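Local coordinates for protein GH127 beta-L-arabinofuranoside (Geobacillus stearothermophilus, PDB 4QK0) that probably hydrolyses beta-L-arabinofuranosidic linkages as a family 127 glycoside hydrolase, releasing L-arabinose from its substrates, at residues A[628-633]-A[639-644]; A[130-135]-A[139-144]; A[16-21]-A[25-30]; A[473-476]-A[480-483]. All coordinates share one frame; numbering follows the deposited sequence.

Along the chain the contacts come in the order 3, 2, 4, 1, each closing before the next begins. Contacts 3 and 2 both belong to the catalytic region, their centres about 36 Å apart: the first joins strand 15-18 to helix 22-42, the second a loop to the start of helix 140-158. Contact 4 lies in the middle domain, and its strand 468-475 shares a seven-stranded antiparallel sheet with strand 15-18 of contact 3. Contact 1, in the C-terminal domain, touches contact 3 where Tyr631 CD1 lies 3.4 Å from Tyr26 OH. The beginning of the chain is thus tied to both beta-rich parts, while contact 2 sits across the chain's centre from contact 1.

Contact 1 of 4, residues A[628-633]-A[639-644]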
loop_
_atom_site.group_PDB
_atom_site.type_symbol
_atom_site.label_atom_id
_atom_site.label_comp_id
_atom_site.label_asym_id
_atom_site.label_seq_id
_atom_site.Cartn_x
_atom_site.Cartn_y
_atom_site.Cartn_z
ATOM N N ILE A 628 5.668 17.554 18.818
ATOM C CA ILE A 628 5.372 18.871 18.310
ATOM C C ILE A 628 4.060 18.853 17.479
ATOM O O ILE A 628 3.546 17.780 17.164
ATOM C CB ILE A 628 6.513 19.383 17.398
ATOM C CG1 ILE A 628 6.791 18.396 16.254
ATOM C CG2 ILE A 628 7.791 19.583 18.218
ATOM C CD1 ILE A 628 6.837 19.026 14.910
ATOM N N PRO A 629 3.519 20.046 17.134
ATOM C CA PRO A 629 2.296 20.089 16.383
ATOM C C PRO A 629 2.455 19.486 15.020
ATOM O O PRO A 629 3.453 19.757 14.337
ATOM C CB PRO A 629 2.025 21.615 16.252
ATOM C CG PRO A 629 2.580 22.189 17.483
ATOM C CD PRO A 629 3.841 21.383 17.699
ATOM N N TYR A 630 1.454 18.731 14.598
ATOM C CA TYR A 630 1.481 18.067 13.312
ATOM C C TYR A 630 1.771 19.017 12.194
ATOM O O TYR A 630 2.624 18.721 11.348
ATOM C CB TYR A 630 0.167 17.313 13.042
ATOM C CG TYR A 630 0.113 16.731 11.658
ATOM C CD1 TYR A 630 0.708 15.520 11.367
ATOM C CD2 TYR A 630 -0.579 17.372 10.644
ATOM C CE1 TYR A 630 0.655 15.008 10.070
ATOM C CE2 TYR A 630 -0.659 16.826 9.379
ATOM C CZ TYR A 630 -0.016 15.659 9.092
ATOM O OH TYR A 630 -0.104 15.172 7.830
ATOM N N TYR A 631 1.097 20.173 12.191
ATOM C CA TYR A 631 1.259 21.121 11.069
ATOM C C TYR A 631 2.690 21.537 10.892
ATOM O O TYR A 631 3.111 21.887 9.752
ATOM C CB TYR A 631 0.358 22.407 11.214
ATOM C CG TYR A 631 0.810 23.366 12.252
ATOM C CD1 TYR A 631 1.922 24.201 12.023
ATOM C CD2 TYR A 631 0.213 23.410 13.489
ATOM C CE1 TYR A 631 2.392 25.071 13.021
ATOM C CE2 TYR A 631 0.666 24.276 14.480
ATOM C CZ TYR A 631 1.781 25.127 14.222
ATOM O OH TYR A 631 2.230 26.001 15.212
ATOM N N ALA A 632 3.447 21.542 12.000
ATOM C CA ALA A 632 4.850 22.018 11.965
ATOM C C ALA A 632 5.913 20.973 11.664
ATOM O O ALA A 632 7.105 21.276 11.733
ATOM C CB ALA A 632 5.193 22.680 13.271
ATOM N N TRP A 633 5.510 19.754 11.331
ATOM C CA TRP A 633 6.483 18.702 11.036
ATOM C C TRP A 633 7.189 19.024 9.734
ATOM O O TRP A 633 6.724 19.850 8.942
ATOM C CB TRP A 633 5.787 17.294 11.041
ATOM C CG TRP A 633 5.292 16.802 9.713
ATOM C CD1 TRP A 633 4.133 17.115 9.112
ATOM C CD2 TRP A 633 5.971 15.892 8.836
ATOM N NE1 TRP A 633 4.066 16.526 7.892
ATOM C CE2 TRP A 633 5.172 15.740 7.705
ATOM C CE3 TRP A 633 7.217 15.219 8.896
ATOM C CZ2 TRP A 633 5.533 14.923 6.635
ATOM C CZ3 TRP A 633 7.585 14.425 7.844
ATOM C CH2 TRP A 633 6.735 14.259 6.725
ATOM N N GLY A 639 13.084 13.133 7.865
ATOM C CA GLY A 639 13.131 12.181 8.954
ATOM C C GLY A 639 11.801 11.489 9.158
ATOM O O GLY A 639 10.782 11.855 8.541
ATOM N N GLU A 640 11.816 10.452 9.981
ATOM C CA GLU A 640 10.601 9.774 10.356
ATOM C C GLU A 640 9.644 10.738 11.078
ATOM O O GLU A 640 10.086 11.672 11.782
ATOM C CB GLU A 640 10.925 8.570 11.258
ATOM C CG GLU A 640 11.655 7.458 10.520
ATOM C CD GLU A 640 11.735 6.158 11.325
ATOM O OE1 GLU A 640 10.769 5.778 12.044
ATOM O OE2 GLU A 640 12.806 5.541 11.283
HETATM N N MSE A 641 8.345 10.415 10.969
HETATM C CA MSE A 641 7.261 11.107 11.720
HETATM C C MSE A 641 6.116 10.167 11.936
HETATM O O MSE A 641 5.819 9.386 11.068
HETATM C CB MSE A 641 6.830 12.341 10.923
HETATM C CG MSE A 641 5.762 13.165 11.636
HETATM SE SE MSE A 641 3.953 12.450 11.185
HETATM C CE MSE A 641 3.833 12.986 9.384
ATOM N N VAL A 642 5.520 10.183 13.126
ATOM C CA VAL A 642 4.278 9.496 13.365
ATOM C C VAL A 642 3.361 10.318 14.198
ATOM O O VAL A 642 3.806 11.030 15.055
ATOM C CB VAL A 642 4.413 8.133 14.094
ATOM C CG1 VAL A 642 5.108 7.130 13.209
ATOM C CG2 VAL A 642 5.187 8.246 15.380
ATOM N N VAL A 643 2.057 10.123 13.961
ATOM C CA VAL A 643 0.994 10.680 14.788
ATOM C C VAL A 643 0.480 9.605 15.722
ATOM O O VAL A 643 0.404 9.810 16.935
ATOM C CB VAL A 643 -0.196 11.193 13.935
ATOM C CG1 VAL A 643 -1.426 11.538 14.788
ATOM C CG2 VAL A 643 0.225 12.412 13.153
ATOM N N TRP A 644 0.125 8.452 15.158
ATOM C CA TRP A 644 -0.417 7.419 15.966
ATOM C C TRP A 644 0.736 6.596 16.529
ATOM O O TRP A 644 1.408 5.865 15.804
ATOM C CB TRP A 644 -1.391 6.574 15.152
ATOM C CG TRP A 644 -2.616 7.312 14.872
ATOM C CD1 TRP A 644 -2.921 8.021 13.743
ATOM C CD2 TRP A 644 -3.744 7.414 15.728
ATOM N NE1 TRP A 644 -4.137 8.587 13.870
ATOM C CE2 TRP A 644 -4.683 8.204 15.074
ATOM C CE3 TRP A 644 -4.053 6.899 16.988
ATOM C CZ2 TRP A 644 -5.918 8.516 15.633
ATOM C CZ3 TRP A 644 -5.277 7.177 17.528
ATOM C CH2 TRP A 644 -6.197 8.015 16.856
#
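Tyr630 and Trp633, the two aromatic residues that meet Met641, are set by a short 3-10 turn whose shortest bond runs from Ala632 N to Pro629 O, 2.9 Å. A second turn bond, Trp633 N to Tyr630 O, adds to this and leaves the indole edge on the Tyr630 carbonyl. Met641, present as selenomethionine, covers one indole face: its CE stands 3.7 Å from the centroid of the six-membered ring, 18° off the normal, a CH-pi contact. Its CG leaves anti to the backbone N (chi1 -177°), and bends at the next two torsions put CE over that face; CB independently lies 3.5 Å from Trp633 CE3. The long, flexible thioether suits this place because SE also stands above the indole five-membered ring and beside the Tyr630 edge, both at a distance. Beyond it, Val643 CG2 meets Tyr630 CD1 at 3.6 Å, while the phenol OH is bonded to Pro384 O. With an alanine in place of Trp633, the Met641 methyl is likely to lose the broad face it lies on and the side chain to turn freely. Strand 641-647 also pairs with strand 386-387 of the catalytic region, and beside that junction Met641 forms Met-aromatic contacts with both rings.

Contact 2 of 4, residues A[130-135]-A[139-144]; sequences KRWMNL and HELYCA
His139 takes the N-cap position of helix 140-158, in the helical catalytic domain, and directly after it Glu140 reaches across to Trp132 in the type II beta turn Lys130-Met133. The backbone N-H of His139 is donated to water 3, which lies between it and Leu135 O. Glu140 follows and carries the contact. Its chain is extended beyond CG (chi2 167°), which brings the carboxylate to the turn: Trp132 N donates to OE1 through the syn lone pair, 2.9 Å and 157° at the hydrogen, with a weak second reach to OE2. OE1 also lies 3.4 Å above the plane of the Trp132 ring, toward its rim, and accepts from Tyr118 OH. OE2 takes a proton from water 1, which accepts from Glu140 N and also donates to Asn134 O; water 2, close by, accepts from Asn134 N. An acid suits the place, since its two oxygens can gather several donors at once. A leucine at Glu140 would probably leave Trp132 N and water 1 without their carboxylate acceptor, setting the turn free to shift. Leu141, next along, supplies the apolar flank. Its CD2 meets Trp132 CZ3 at 3.7 Å, the side chains crossing at about a right angle, and its CD1 rests 3.8 Å from Leu135 CD1.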
loop_
_atom_site.group_PDB
_atom_site.type_symbol
_atom_site.label_atom_id
_atom_site.label_comp_id
_atom_site.label_asym_id
_atom_site.label_seq_id
_atom_site.Cartn_x
_atom_site.Cartn_y
_atom_site.Cartn_z
ATOM N N LYS A 130 -14.212 22.846 -30.560
ATOM C CA LYS A 130 -14.458 21.547 -29.885
ATOM C C LYS A 130 -15.008 21.691 -28.460
ATOM O O LYS A 130 -15.069 20.703 -27.719
ATOM C CB LYS A 130 -13.162 20.727 -29.853
ATOM C CG LYS A 130 -12.936 19.818 -31.050
ATOM C CD LYS A 130 -13.625 20.311 -32.303
ATOM C CE LYS A 130 -13.279 19.478 -33.532
ATOM N NZ LYS A 130 -11.973 19.883 -34.119
ATOM N N ARG A 131 -15.463 22.897 -28.102
ATOM C CA ARG A 131 -15.967 23.162 -26.793
ATOM C C ARG A 131 -17.175 22.312 -26.413
ATOM O O ARG A 131 -17.948 21.832 -27.246
ATOM C CB ARG A 131 -16.243 24.638 -26.569
ATOM C CG ARG A 131 -17.366 25.249 -27.406
ATOM C CD ARG A 131 -17.358 26.758 -27.258
ATOM N NE ARG A 131 -18.416 27.351 -28.054
ATOM C CZ ARG A 131 -18.777 28.644 -28.071
ATOM N NH1 ARG A 131 -18.203 29.551 -27.310
ATOM N NH2 ARG A 131 -19.796 29.009 -28.858
ATOM N N TRP A 132 -17.239 22.033 -25.127
ATOM C CA TRP A 132 -18.330 21.257 -24.564
ATOM C C TRP A 132 -18.458 19.811 -25.049
ATOM O O TRP A 132 -19.521 19.233 -24.937
ATOM C CB TRP A 132 -19.672 21.970 -24.828
ATOM C CG TRP A 132 -19.772 23.466 -24.493
ATOM C CD1 TRP A 132 -20.311 24.435 -25.290
ATOM C CD2 TRP A 132 -19.394 24.113 -23.266
ATOM N NE1 TRP A 132 -20.295 25.671 -24.628
ATOM C CE2 TRP A 132 -19.749 25.488 -23.382
ATOM C CE3 TRP A 132 -18.794 23.675 -22.079
ATOM C CZ2 TRP A 132 -19.524 26.405 -22.352
ATOM C CZ3 TRP A 132 -18.561 24.598 -21.052
ATOM C CH2 TRP A 132 -18.912 25.954 -21.203
HETATM N N MSE A 133 -17.411 19.219 -25.575
HETATM C CA MSE A 133 -17.485 17.834 -26.041
HETATM C C MSE A 133 -16.855 16.846 -25.062
HETATM O O MSE A 133 -16.986 15.644 -25.216
HETATM C CB MSE A 133 -16.848 17.701 -27.434
HETATM C CG MSE A 133 -17.577 18.516 -28.516
HETATM SE SE MSE A 133 -19.433 17.939 -28.885
HETATM C CE MSE A 133 -20.550 19.436 -28.291
ATOM N N ASN A 134 -16.149 17.341 -24.046
ATOM C CA ASN A 134 -15.559 16.488 -23.015
ATOM C C ASN A 134 -15.567 17.143 -21.649
ATOM O O ASN A 134 -14.545 17.550 -21.079
ATOM C CB ASN A 134 -14.138 16.019 -23.376
ATOM C CG ASN A 134 -13.684 14.862 -22.484
ATOM O OD1 ASN A 134 -14.251 14.607 -21.412
ATOM N ND2 ASN A 134 -12.663 14.156 -22.930
ATOM N N LEU A 135 -16.772 17.182 -21.102
ATOM C CA LEU A 135 -17.011 17.685 -19.746
ATOM C C LEU A 135 -16.483 16.737 -18.703
ATOM O O LEU A 135 -16.173 17.154 -17.591
ATOM C CB LEU A 135 -18.528 17.905 -19.528
ATOM C CG LEU A 135 -19.151 19.232 -20.042
ATOM C CD1 LEU A 135 -18.606 20.384 -19.242
ATOM C CD2 LEU A 135 -18.877 19.460 -21.526
ATOM N N HIS A 139 -12.645 20.023 -17.766
ATOM C CA HIS A 139 -12.661 21.045 -16.695
ATOM C C HIS A 139 -13.155 22.463 -17.088
ATOM O O HIS A 139 -12.869 23.427 -16.411
ATOM C CB HIS A 139 -11.267 21.188 -16.102
ATOM C CG HIS A 139 -10.844 20.052 -15.243
ATOM N ND1 HIS A 139 -10.671 18.777 -15.739
ATOM C CD2 HIS A 139 -10.440 20.016 -13.952
ATOM C CE1 HIS A 139 -10.194 17.999 -14.778
ATOM N NE2 HIS A 139 -10.091 18.721 -13.675
ATOM N N GLU A 140 -13.877 22.566 -18.191
ATOM C CA GLU A 140 -14.389 23.841 -18.683
ATOM C C GLU A 140 -15.191 24.558 -17.619
ATOM O O GLU A 140 -14.932 25.743 -17.302
ATOM C CB GLU A 140 -15.237 23.640 -19.933
ATOM C CG GLU A 140 -14.453 23.440 -21.212
ATOM C CD GLU A 140 -15.346 22.928 -22.360
ATOM O OE1 GLU A 140 -15.546 23.681 -23.367
ATOM O OE2 GLU A 140 -15.819 21.767 -22.241
ATOM N N LEU A 141 -16.180 23.855 -17.046
ATOM C CA LEU A 141 -17.028 24.460 -16.007
ATOM C C LEU A 141 -16.248 24.685 -14.713
ATOM O O LEU A 141 -16.471 25.662 -13.997
ATOM C CB LEU A 141 -18.277 23.616 -15.749
ATOM C CG LEU A 141 -19.154 23.473 -16.961
ATOM C CD1 LEU A 141 -20.338 22.604 -16.621
ATOM C CD2 LEU A 141 -19.634 24.820 -17.507
ATOM N N TYR A 142 -15.346 23.763 -14.409
ATOM C CA TYR A 142 -14.454 23.915 -13.274
ATOM C C TYR A 142 -13.660 25.200 -13.382
ATOM O O TYR A 142 -13.567 25.979 -12.410
ATOM C CB TYR A 142 -13.532 22.677 -13.197
ATOM C CG TYR A 142 -12.387 22.723 -12.237
ATOM C CD1 TYR A 142 -11.181 23.252 -12.614
ATOM C CD2 TYR A 142 -12.491 22.193 -10.964
ATOM C CE1 TYR A 142 -10.106 23.290 -11.726
ATOM C CE2 TYR A 142 -11.434 22.215 -10.085
ATOM C CZ TYR A 142 -10.238 22.760 -10.486
ATOM O OH TYR A 142 -9.203 22.767 -9.620
ATOM N N CYS A 143 -13.052 25.440 -14.528
ATOM C CA CYS A 143 -12.305 26.722 -14.700
ATOM C C CYS A 143 -13.232 27.928 -14.612
ATOM O O CYS A 143 -12.907 28.904 -13.977
ATOM C CB CYS A 143 -11.509 26.745 -16.030
ATOM S SG CYS A 143 -10.128 25.554 -16.061
ATOM N N ALA A 144 -14.409 27.824 -15.225
ATOM C CA ALA A 144 -15.391 28.910 -15.167
ATOM C C ALA A 144 -15.785 29.180 -13.730
ATOM O O ALA A 144 -15.788 30.320 -13.279
ATOM C CB ALA A 144 -16.607 28.553 -15.975
HETATM O O HOH W 1 -14.818 20.428 -20.111
HETATM O O HOH W 2 -15.114 19.916 -23.649
HETATM O O HOH W 3 -13.772 17.877 -16.304
#

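Contact 3 of 4, residues A[16-21]-A[25-30]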
loop_
_atom_site.group_PDB
_atom_site.type_symbol
_atom_site.label_atom_id
_atom_site.label_comp_id
_atom_site.label_asym_id
_atom_site.label_seq_id
_atom_site.Cartn_x
_atom_site.Cartn_y
_atom_site.Cartn_z
ATOM N N VAL A 16 -13.959 42.408 9.348
ATOM C CA VAL A 16 -13.190 41.660 10.359
ATOM C C VAL A 16 -11.726 41.974 10.227
ATOM O O VAL A 16 -11.207 41.842 9.161
ATOM C CB VAL A 16 -13.367 40.143 10.168
ATOM C CG1 VAL A 16 -12.556 39.360 11.165
ATOM C CG2 VAL A 16 -14.833 39.754 10.274
ATOM N N ASN A 17 -11.068 42.393 11.310
ATOM C CA ASN A 17 -9.622 42.577 11.329
ATOM C C ASN A 17 -8.986 41.548 12.195
ATOM O O ASN A 17 -9.347 41.361 13.377
ATOM C CB ASN A 17 -9.204 43.945 11.874
ATOM C CG ASN A 17 -9.828 45.075 11.100
ATOM O OD1 ASN A 17 -9.815 45.089 9.871
ATOM N ND2 ASN A 17 -10.428 46.002 11.808
ATOM N N LEU A 18 -7.988 40.905 11.631
ATOM C CA LEU A 18 -7.177 39.996 12.420
ATOM C C LEU A 18 -6.247 40.752 13.343
ATOM O O LEU A 18 -5.622 41.678 12.914
ATOM C CB LEU A 18 -6.305 39.208 11.511
ATOM C CG LEU A 18 -6.710 37.803 11.190
ATOM C CD1 LEU A 18 -5.528 37.289 10.415
ATOM C CD2 LEU A 18 -6.896 36.937 12.417
ATOM N N LYS A 19 -6.138 40.345 14.594
ATOM C CA LYS A 19 -5.203 40.969 15.504
ATOM C C LYS A 19 -4.515 39.869 16.303
ATOM O O LYS A 19 -4.524 39.878 17.510
ATOM C CB LYS A 19 -5.933 41.894 16.520
ATOM C CG LYS A 19 -6.632 43.177 16.082
ATOM C CD LYS A 19 -7.130 44.013 17.345
ATOM C CE LYS A 19 -8.153 43.397 18.379
ATOM N NZ LYS A 19 -7.700 42.262 19.263
ATOM N N ASP A 20 -3.971 38.860 15.657
ATOM C CA ASP A 20 -3.428 37.755 16.441
ATOM C C ASP A 20 -1.962 37.572 16.084
ATOM O O ASP A 20 -1.383 38.430 15.458
ATOM C CB ASP A 20 -4.262 36.483 16.237
ATOM C CG ASP A 20 -3.847 35.712 15.032
ATOM O OD1 ASP A 20 -3.314 36.356 14.076
ATOM O OD2 ASP A 20 -4.032 34.460 15.060
ATOM N N GLN A 21 -1.361 36.493 16.539
ATOM C CA GLN A 21 0.003 36.156 16.143
ATOM C C GLN A 21 -0.031 35.025 15.136
ATOM O O GLN A 21 0.582 35.095 14.077
ATOM C CB GLN A 21 0.796 35.676 17.350
ATOM C CG GLN A 21 1.126 36.751 18.373
ATOM C CD GLN A 21 1.852 37.926 17.749
ATOM O OE1 GLN A 21 1.214 38.903 17.380
ATOM N NE2 GLN A 21 3.177 37.834 17.605
ATOM N N ARG A 25 0.777 35.857 11.150
ATOM C CA ARG A 25 2.037 35.368 10.572
ATOM C C ARG A 25 1.813 34.629 9.238
ATOM O O ARG A 25 2.537 34.857 8.254
ATOM C CB ARG A 25 2.794 34.500 11.589
ATOM C CG ARG A 25 4.287 34.322 11.271
ATOM C CD ARG A 25 4.875 33.131 12.013
ATOM N NE ARG A 25 4.328 31.895 11.500
ATOM C CZ ARG A 25 4.744 31.278 10.401
ATOM N NH1 ARG A 25 5.727 31.774 9.647
ATOM N NH2 ARG A 25 4.193 30.115 10.067
ATOM N N TYR A 26 0.782 33.790 9.155
ATOM C CA TYR A 26 0.520 33.033 7.907
ATOM C C TYR A 26 0.085 33.932 6.771
ATOM O O TYR A 26 0.485 33.763 5.600
ATOM C CB TYR A 26 -0.537 31.939 8.137
ATOM C CG TYR A 26 -0.002 30.642 8.744
ATOM C CD1 TYR A 26 0.778 29.785 7.988
ATOM C CD2 TYR A 26 -0.325 30.256 10.019
ATOM C CE1 TYR A 26 1.272 28.601 8.506
ATOM C CE2 TYR A 26 0.138 29.054 10.537
ATOM C CZ TYR A 26 0.958 28.229 9.739
ATOM O OH TYR A 26 1.454 27.066 10.230
ATOM N N ILE A 27 -0.739 34.910 7.100
ATOM C CA ILE A 27 -1.167 35.889 6.081
ATOM C C ILE A 27 0.008 36.676 5.546
ATOM O O ILE A 27 0.117 36.878 4.354
ATOM C CB ILE A 27 -2.263 36.826 6.634
ATOM C CG1 ILE A 27 -3.495 35.977 6.913
ATOM C CG2 ILE A 27 -2.601 37.925 5.642
ATOM C CD1 ILE A 27 -4.757 36.761 7.115
ATOM N N ASP A 28 0.887 37.091 6.425
ATOM C CA ASP A 28 2.096 37.784 6.003
ATOM C C ASP A 28 2.939 36.949 5.091
ATOM O O ASP A 28 3.485 37.459 4.103
ATOM C CB ASP A 28 2.926 38.243 7.211
ATOM C CG ASP A 28 2.208 39.364 8.023
ATOM O OD1 ASP A 28 1.299 40.027 7.456
ATOM O OD2 ASP A 28 2.547 39.590 9.226
ATOM N N VAL A 29 3.059 35.658 5.416
ATOM C CA VAL A 29 3.784 34.733 4.540
ATOM C C VAL A 29 3.105 34.620 3.193
ATOM O O VAL A 29 3.766 34.622 2.136
ATOM C CB VAL A 29 3.931 33.347 5.197
ATOM C CG1 VAL A 29 4.320 32.307 4.175
ATOM C CG2 VAL A 29 4.980 33.415 6.303
ATOM N N VAL A 30 1.787 34.479 3.185
ATOM C CA VAL A 30 1.096 34.410 1.883
ATOM C C VAL A 30 1.297 35.678 1.065
ATOM O O VAL A 30 1.487 35.629 -0.158
ATOM C CB VAL A 30 -0.430 34.158 2.096
ATOM C CG1 VAL A 30 -1.211 34.375 0.812
ATOM C CG2 VAL A 30 -0.677 32.754 2.563
#
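Leu18 points its CD1 straight at CD1 of Ile27, the two methyls meeting tip to tip at 3.4 Å, tighter than ordinary van der Waals contact. Ile27 reaches out with CG1 beside its backbone N (chi1 -65°), and chi2 of -165° extends the methyl away from the helix backbone toward Leu18; branched and apolar, it fits a buried helix face that also packs on Ile421. Leu18, by contrast, belongs to strand 15-18, and its apolar branch covers the side of the helix near Ile27 and Trp23. Nearer the turn the contact is made by backbone. Arg25 N donates to Gln21 O at 3.0 Å with an angle of 163°. The arginine chain then bends at chi3, placing NH2 over the rim of the Tyr26 ring, while NH1 binds Leu374 O; a long cationic chain can do both. Just before the helix, Asp20 accepts from the backbone N atoms of Trp23 and Lys24, a short acid well suited to a helix's N-terminal end. A short turn thus leads from the strand into a helix with a side-chain-capped first turn, a strand-turn-helix connection at the edge of the seven-stranded sheet.

Contact 4 of 4, residues A[473-476]-A[480-483]; sequences VSPE and EFTL
The strand segments 473-475 and 480-483 run nearly antiparallel, 148° between their directions, with their axes 10.7 Å apart, too far to pair with each other. Each strand uses its backbone within its own sheet: Val473 bonds with Asp524 and Ser474 with Lys456, whereas Phe481 bonds with Arg518 and Thr482 with Leu436. The short link between them therefore turns the chain from one sheet to the sheet facing it, as in a beta-arch. The gap is filled by side chains from both strands. Phe481 reaches across from the second strand, and the edge of its ring meets the first: CZ lies 4.0 Å from Val473 CG1, and CE2 is 4.4 Å from Pro475 CB. CG of Phe481 stands between its backbone N and carbonyl carbon (chi1 56°), which directs the ring into the space between the sheets. Val473 uses both branches, since its other methyl, CG2, comes to 4.2 Å from Leu483 CD2; a beta-branched residue suits a strand and offers two apolar tips here. Pro475, near the end of its strand, gives a compact ring with no backbone N-H to satisfy. Trp520 adds to the cluster: its ring stacks on Phe481, its NE1 donates to Phe481 O, and it also touches Val473, Pro475 and Leu483. Because the pairs that meet are all carbon, at ordinary to loose van der Waals distances, the sheets are probably held together at this point mainly by dispersion and the exclusion of water.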
loop_
_atom_site.group_PDB
_atom_site.type_symbol
_atom_site.label_atom_id
_atom_site.label_comp_id
_atom_site.label_asym_id
_atom_site.label_seq_id
_atom_site.Cartn_x
_atom_site.Cartn_y
_atom_site.Cartn_z
ATOM N N VAL A 473 -17.472 43.433 24.243
ATOM C CA VAL A 473 -18.637 43.682 23.440
ATOM C C VAL A 473 -19.020 45.132 23.626
ATOM O O VAL A 473 -19.433 45.524 24.721
ATOM C CB VAL A 473 -19.814 42.758 23.858
ATOM C CG1 VAL A 473 -21.038 43.016 22.983
ATOM C CG2 VAL A 473 -19.399 41.288 23.748
ATOM N N SER A 474 -18.982 45.905 22.546
ATOM C CA SER A 474 -19.343 47.319 22.607
ATOM C C SER A 474 -20.370 47.755 21.592
ATOM O O SER A 474 -20.035 48.080 20.485
ATOM C CB SER A 474 -18.092 48.119 22.401
ATOM O OG SER A 474 -17.197 47.680 23.379
ATOM N N PRO A 475 -21.653 47.749 21.967
ATOM C CA PRO A 475 -22.665 48.275 21.062
ATOM C C PRO A 475 -22.641 49.810 21.075
ATOM O O PRO A 475 -22.246 50.416 22.067
ATOM C CB PRO A 475 -23.970 47.708 21.607
ATOM C CG PRO A 475 -23.701 47.253 22.974
ATOM C CD PRO A 475 -22.222 47.272 23.232
ATOM N N GLU A 476 -23.000 50.425 19.954
ATOM C CA GLU A 476 -23.026 51.889 19.852
ATOM C C GLU A 476 -23.942 52.470 20.956
ATOM O O GLU A 476 -23.538 53.333 21.707
ATOM C CB GLU A 476 -23.509 52.323 18.489
ATOM C CG GLU A 476 -22.870 53.621 18.028
ATOM C CD GLU A 476 -23.651 54.314 16.904
ATOM O OE1 GLU A 476 -24.327 53.611 16.095
ATOM O OE2 GLU A 476 -23.578 55.572 16.835
ATOM N N GLU A 480 -30.402 44.492 23.466
ATOM C CA GLU A 480 -30.565 43.097 23.683
ATOM C C GLU A 480 -30.250 42.370 22.376
ATOM O O GLU A 480 -30.797 42.689 21.339
ATOM C CB GLU A 480 -31.985 42.796 24.126
ATOM C CG GLU A 480 -32.254 41.362 24.537
ATOM C CD GLU A 480 -33.735 41.080 24.758
ATOM O OE1 GLU A 480 -34.577 41.998 24.562
ATOM O OE2 GLU A 480 -34.054 39.923 25.119
ATOM N N PHE A 481 -29.318 41.437 22.442
ATOM C CA PHE A 481 -29.110 40.505 21.360
ATOM C C PHE A 481 -28.355 39.268 21.875
ATOM O O PHE A 481 -27.874 39.221 23.038
ATOM C CB PHE A 481 -28.376 41.168 20.182
ATOM C CG PHE A 481 -27.060 41.799 20.556
ATOM C CD1 PHE A 481 -25.897 41.078 20.593
ATOM C CD2 PHE A 481 -27.008 43.143 20.908
ATOM C CE1 PHE A 481 -24.701 41.674 20.994
ATOM C CE2 PHE A 481 -25.816 43.758 21.310
ATOM C CZ PHE A 481 -24.661 43.011 21.351
ATOM N N THR A 482 -28.271 38.272 20.999
ATOM C CA THR A 482 -27.688 36.979 21.330
ATOM C C THR A 482 -26.295 36.822 20.744
ATOM O O THR A 482 -26.032 37.164 19.587
ATOM C CB THR A 482 -28.575 35.872 20.850
ATOM O OG1 THR A 482 -29.856 36.059 21.429
ATOM C CG2 THR A 482 -28.002 34.543 21.262
ATOM N N LEU A 483 -25.383 36.437 21.607
ATOM C CA LEU A 483 -24.027 36.054 21.225
ATOM C C LEU A 483 -23.949 34.548 21.306
ATOM O O LEU A 483 -24.254 33.971 22.370
ATOM C CB LEU A 483 -23.036 36.604 22.226
ATOM C CG LEU A 483 -21.793 37.168 21.635
ATOM C CD1 LEU A 483 -22.208 38.441 20.883
ATOM C CD2 LEU A 483 -20.790 37.454 22.738
#